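Local coordinates for O-methyltransferase (Burkholderia thailandensis, PDB 3MCZ), which probably transfers methyl groups from S-adenosyl-L-methionine to oxygen atoms of an acceptor, as a two-chain assembly of the O-methyltransferase family, at residues A39-A44 with L83-K88; L52-R57 with T104-D109. All coordinates share one frame; numbering follows the deposited sequence.

Contact 1: residues A39-A44 with L83-K88; sequences AILHYA and LGLLTK
Leu85, which packs against Leu41 across this contact, has its carbonyl O gripped by two hydroxyls, a hydrogen bond from Thr99 OG1 and a weak one from Thr96 OG1. These bonds hold the Leu85 carbonyl, while its side chain, set off at roughly a right angle to the C=O, points toward helix 35-46. Between the segments themselves no hydrogen bond forms; the evidence is two methyl pairs. Leu41 CD1 meets Leu85 CD1 at 4.1 Å, and the two side chains cross at about a right angle. Leu41 has CG anti to its own N (chi1 -178°), a setting that brings the methyl closer than the direction of its CB would suggest. From the preceding residue of the helix, the CG2 branch of Ile40 lies 4.1 Å from Leu83 CD1, so that neither pair is tighter than ordinary van der Waals distance. The backbones stand well apart, 9.4 Å between Leu41 CA and Leu85 CA, and only 116 Å² is buried. Between the two leucines of the loop sits Gly84, whose positive phi of 90° ends helix 70-82 in a Schellman motif and swings the chain into strand 86-89. Leu305 of the second subunit packs on Ile40, and Leu22 of that subunit on Leu85. The contact therefore lies where helix 35-46 faces the junction of helix 70-82 with strand 86-89, with Phe50 of helix 49-52 also against Leu85.

Contact 2: residues L52-R57 with T104-D109; sequences LTQTGR and TTTSAD
Gln54 lays its aliphatic stem against Thr104, and this is the close-packed part of the contact: Gln54 CG lies 3.8 Å from Thr104 CG2. The same methyl is 4.2 Å from Gln54 CD, so it sits beside the outer half of the glutamine chain, the two side chains running obliquely to one another. With chi2 at -176° the Gln54 chain is extended beyond CG, which carries its amide past the methyl toward Thr106. The hydroxyl branch of Thr104 is engaged elsewhere, OG1 bonding to Glu100 O in helix 97-103. The outer side is looser. Gln54 NE2 donates to a water at 3.1 Å, and that water lies 3.2 Å from Thr106 OG1, bridging the segments. Glu100 OE2 also bonds Gln54 NE2, tying the amide back to helix 97-103. Gln54 and Thr106 are exposed and touch a crystal neighbour, so the lattice may influence this side. Each loop is braced internally. Arg57 NE donates to Leu52 O at 2.8 Å and 169°, in the guanidinium plane, with Leu52 CD1 and Thr55 CG2 over opposite faces of that group. Ser107 N bonds Thr104 O at 3.0 Å. Thr104 to Ser107 form a type I beta turn, and Ser107 OG accepts from Asp109 N at 2.9 Å in an ST turn: a compact linker following helix 97-103, beside the hairpin of a domain consistent with the winged-helix dimerisation fold of this family.

The two contacts interlace along the chain: 39-44 and 52-57 come first, then their respective partners 83-88 and 104-109. Their centres are 13 Å apart, and they touch directly where Leu86 CD2 packs at 3.7 Å from Thr53 OG1. The small hairpin of strands 86-89 and 92-95 joins them. Contact 1 includes its first strand, whereas loop 52-57 bonds through its backbone to Asn95 and Phe93 of the second. Their surroundings differ: the second subunit reaches contact 1 but touches neither segment of contact 2. Both therefore flank the hairpin within the N-terminal region, contact 1 buried at the subunit interface and contact 2 partly exposed.

Contact 1: residues A39-A44 with L83-K88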
loop_
_atom_site.group_PDB
_atom_site.type_symbol
_atom_site.label_atom_id
_atom_site.label_comp_id
_atom_site.label_asym_id
_atom_site.label_seq_id
_atom_site.Cartn_x
_atom_site.Cartn_y
_atom_site.Cartn_z
ATOM N N ALA A 39 3.583 -4.570 2.109
ATOM C CA ALA A 39 3.833 -6.023 2.092
ATOM C C ALA A 39 5.242 -6.369 2.567
ATOM O O ALA A 39 5.432 -7.343 3.271
ATOM C CB ALA A 39 3.591 -6.565 0.722
ATOM N N ILE A 40 6.224 -5.550 2.189
ATOM C CA ILE A 40 7.626 -5.759 2.612
ATOM C C ILE A 40 7.744 -5.679 4.151
ATOM O O ILE A 40 8.336 -6.555 4.793
ATOM C CB ILE A 40 8.543 -4.720 1.962
ATOM C CG1 ILE A 40 8.566 -4.926 0.454
ATOM C CG2 ILE A 40 9.976 -4.737 2.590
ATOM C CD1 ILE A 40 9.164 -3.721 -0.300
ATOM N N LEU A 41 7.195 -4.616 4.732
ATOM C CA LEU A 41 7.200 -4.486 6.167
ATOM C C LEU A 41 6.422 -5.579 6.853
ATOM O O LEU A 41 6.856 -6.100 7.879
ATOM C CB LEU A 41 6.642 -3.127 6.581
ATOM C CG LEU A 41 6.625 -2.832 8.091
ATOM C CD1 LEU A 41 8.005 -3.004 8.771
ATOM C CD2 LEU A 41 6.003 -1.417 8.339
ATOM N N HIS A 42 5.252 -5.913 6.308
ATOM C CA HIS A 42 4.450 -6.976 6.862
ATOM C C HIS A 42 5.259 -8.248 6.920
ATOM O O HIS A 42 5.240 -8.947 7.954
ATOM C CB HIS A 42 3.135 -7.230 6.089
ATOM C CG HIS A 42 2.187 -6.058 6.044
ATOM N ND1 HIS A 42 1.204 -5.965 5.087
ATOM C CD2 HIS A 42 2.107 -4.918 6.772
ATOM C CE1 HIS A 42 0.538 -4.837 5.236
ATOM N NE2 HIS A 42 1.085 -4.161 6.233
ATOM N N TYR A 43 5.970 -8.561 5.840
ATOM C CA TYR A 43 6.768 -9.795 5.789
ATOM C C TYR A 43 7.877 -9.801 6.866
ATOM O O TYR A 43 8.035 -10.793 7.603
ATOM C CB TYR A 43 7.372 -10.052 4.361
ATOM C CG TYR A 43 8.353 -11.158 4.474
ATOM C CD1 TYR A 43 7.917 -12.433 4.757
ATOM C CD2 TYR A 43 9.714 -10.909 4.511
ATOM C CE1 TYR A 43 8.781 -13.437 4.992
ATOM C CE2 TYR A 43 10.599 -11.926 4.735
ATOM C CZ TYR A 43 10.126 -13.188 4.965
ATOM O OH TYR A 43 10.981 -14.206 5.227
ATOM N N ALA A 44 8.632 -8.693 6.958
ATOM C CA ALA A 44 9.778 -8.617 7.848
ATOM C C ALA A 44 9.326 -8.800 9.303
ATOM O O ALA A 44 9.982 -9.477 10.096
ATOM C CB ALA A 44 10.523 -7.294 7.677
ATOM N N LEU A 83 15.153 1.413 3.056
ATOM C CA LEU A 83 13.982 1.925 3.798
ATOM C C LEU A 83 14.299 2.619 5.137
ATOM O O LEU A 83 13.434 3.310 5.689
ATOM C CB LEU A 83 12.945 0.804 3.997
ATOM C CG LEU A 83 12.068 0.437 2.796
ATOM C CD1 LEU A 83 11.274 -0.830 3.034
ATOM C CD2 LEU A 83 11.112 1.588 2.427
ATOM N N GLY A 84 15.515 2.462 5.654
ATOM C CA GLY A 84 15.902 3.019 6.960
ATOM C C GLY A 84 15.640 2.061 8.109
ATOM O O GLY A 84 15.639 2.456 9.293
ATOM N N LEU A 85 15.422 0.791 7.781
ATOM C CA LEU A 85 15.146 -0.222 8.793
ATOM C C LEU A 85 16.380 -0.975 9.230
ATOM O O LEU A 85 16.388 -1.552 10.320
ATOM C CB LEU A 85 14.070 -1.187 8.296
ATOM C CG LEU A 85 12.725 -0.508 8.008
ATOM C CD1 LEU A 85 11.633 -1.510 7.511
ATOM C CD2 LEU A 85 12.246 0.283 9.222
ATOM N N LEU A 86 17.423 -0.961 8.393
ATOM C CA LEU A 86 18.695 -1.578 8.696
ATOM C C LEU A 86 19.829 -0.651 8.313
ATOM O O LEU A 86 19.653 0.261 7.504
ATOM C CB LEU A 86 18.859 -2.885 7.929
ATOM C CG LEU A 86 17.874 -4.016 8.234
ATOM C CD1 LEU A 86 18.081 -5.153 7.260
ATOM C CD2 LEU A 86 18.037 -4.481 9.664
ATOM N N THR A 87 20.978 -0.889 8.932
ATOM C CA THR A 87 22.214 -0.188 8.618
ATOM C C THR A 87 23.170 -1.241 8.107
ATOM O O THR A 87 23.406 -2.254 8.787
ATOM C CB THR A 87 22.820 0.513 9.882
ATOM O OG1 THR A 87 22.017 1.644 10.235
ATOM C CG2 THR A 87 24.231 1.003 9.652
ATOM N N LYS A 88 23.711 -1.022 6.908
ATOM C CA LYS A 88 24.736 -1.917 6.364
ATOM C C LYS A 88 26.119 -1.411 6.779
ATOM O O LYS A 88 26.494 -0.301 6.405
ATOM C CB LYS A 88 24.641 -1.982 4.824
ATOM C CG LYS A 88 25.449 -3.125 4.203
ATOM C CD LYS A 88 25.477 -3.015 2.696
ATOM C CE LYS A 88 26.323 -4.100 2.073
ATOM N NZ LYS A 88 26.317 -3.942 0.590
#

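Contact 2: residues L52-R57 with T104-D109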
loop_
_atom_site.group_PDB
_atom_site.type_symbol
_atom_site.label_atom_id
_atom_site.label_comp_id
_atom_site.label_asym_id
_atom_site.label_seq_id
_atom_site.Cartn_x
_atom_site.Cartn_y
_atom_site.Cartn_z
ATOM N N LEU A 52 16.543 -11.214 14.556
ATOM C CA LEU A 52 17.863 -11.755 14.171
ATOM C C LEU A 52 18.901 -10.648 14.013
ATOM O O LEU A 52 20.057 -10.800 14.429
ATOM C CB LEU A 52 17.782 -12.573 12.877
ATOM C CG LEU A 52 19.044 -13.372 12.510
ATOM C CD1 LEU A 52 19.303 -14.539 13.488
ATOM C CD2 LEU A 52 18.957 -13.877 11.071
ATOM N N THR A 53 18.480 -9.524 13.434
ATOM C CA THR A 53 19.372 -8.418 13.132
ATOM C C THR A 53 19.533 -7.422 14.298
ATOM O O THR A 53 20.018 -6.319 14.098
ATOM C CB THR A 53 18.911 -7.683 11.817
ATOM O OG1 THR A 53 17.521 -7.341 11.896
ATOM C CG2 THR A 53 19.105 -8.581 10.605
ATOM N N GLN A 54 19.158 -7.816 15.519
ATOM C CA GLN A 54 19.513 -7.038 16.724
ATOM C C GLN A 54 21.029 -6.945 16.868
ATOM O O GLN A 54 21.563 -5.987 17.439
ATOM C CB GLN A 54 18.914 -7.654 17.984
ATOM C CG GLN A 54 17.425 -7.312 18.186
ATOM C CD GLN A 54 16.896 -7.858 19.506
ATOM O OE1 GLN A 54 16.903 -9.077 19.731
ATOM N NE2 GLN A 54 16.449 -6.957 20.394
ATOM N N THR A 55 21.720 -7.939 16.337
ATOM C CA THR A 55 23.145 -7.802 16.117
ATOM C C THR A 55 23.468 -8.002 14.629
ATOM O O THR A 55 22.655 -8.538 13.872
ATOM C CB THR A 55 23.940 -8.728 17.047
ATOM O OG1 THR A 55 25.328 -8.446 16.890
ATOM C CG2 THR A 55 23.647 -10.203 16.763
ATOM N N GLY A 56 24.624 -7.519 14.211
ATOM C CA GLY A 56 24.970 -7.519 12.802
ATOM C C GLY A 56 24.968 -8.906 12.173
ATOM O O GLY A 56 25.538 -9.848 12.721
ATOM N N ARG A 57 24.342 -9.032 11.006
ATOM C CA ARG A 57 24.350 -10.284 10.273
ATOM C C ARG A 57 24.658 -10.064 8.797
ATOM O O ARG A 57 24.146 -9.101 8.183
ATOM C CB ARG A 57 22.993 -10.980 10.359
ATOM C CG ARG A 57 22.415 -11.091 11.735
ATOM C CD ARG A 57 23.127 -12.120 12.609
ATOM N NE ARG A 57 22.360 -12.280 13.843
ATOM C CZ ARG A 57 22.609 -13.163 14.807
ATOM N NH1 ARG A 57 21.831 -13.181 15.881
ATOM N NH2 ARG A 57 23.630 -14.011 14.726
ATOM N N THR A 104 11.232 -4.913 17.220
ATOM C CA THR A 104 11.806 -6.067 17.884
ATOM C C THR A 104 10.807 -6.600 18.922
ATOM O O THR A 104 10.242 -5.822 19.701
ATOM C CB THR A 104 13.164 -5.730 18.572
ATOM O OG1 THR A 104 13.023 -4.627 19.483
ATOM C CG2 THR A 104 14.213 -5.402 17.506
ATOM N N THR A 105 10.599 -7.917 18.934
ATOM C CA THR A 105 9.543 -8.519 19.756
ATOM C C THR A 105 9.742 -8.285 21.274
ATOM O O THR A 105 8.784 -8.271 22.041
ATOM C CB THR A 105 9.454 -10.045 19.523
ATOM O OG1 THR A 105 10.675 -10.638 19.945
ATOM C CG2 THR A 105 9.233 -10.379 18.070
ATOM N N THR A 106 10.984 -8.074 21.678
ATOM C CA THR A 106 11.325 -7.894 23.073
ATOM C C THR A 106 11.165 -6.445 23.523
ATOM O O THR A 106 11.331 -6.166 24.711
ATOM C CB THR A 106 12.797 -8.330 23.321
ATOM O OG1 THR A 106 13.665 -7.750 22.318
ATOM C CG2 THR A 106 12.921 -9.853 23.242
ATOM N N SER A 107 10.870 -5.513 22.613
ATOM C CA SER A 107 10.808 -4.115 23.020
ATOM C C SER A 107 9.479 -3.807 23.646
ATOM O O SER A 107 8.428 -4.174 23.108
ATOM C CB SER A 107 11.028 -3.147 21.874
ATOM O OG SER A 107 10.677 -1.828 22.276
ATOM N N ALA A 108 9.518 -3.059 24.742
ATOM C CA ALA A 108 8.298 -2.534 25.353
ATOM C C ALA A 108 7.454 -1.683 24.379
ATOM O O ALA A 108 6.260 -1.520 24.583
ATOM C CB ALA A 108 8.639 -1.730 26.647
ATOM N N ASP A 109 8.081 -1.132 23.334
ATOM C CA ASP A 109 7.388 -0.285 22.378
ATOM C C ASP A 109 7.039 -1.020 21.093
ATOM O O ASP A 109 6.589 -0.396 20.136
ATOM C CB ASP A 109 8.250 0.924 22.025
ATOM C CG ASP A 109 8.450 1.872 23.184
ATOM O OD1 ASP A 109 7.526 2.008 24.015
ATOM O OD2 ASP A 109 9.530 2.511 23.229
HETATM O O HOH W 1 16.701 -7.625 23.446
#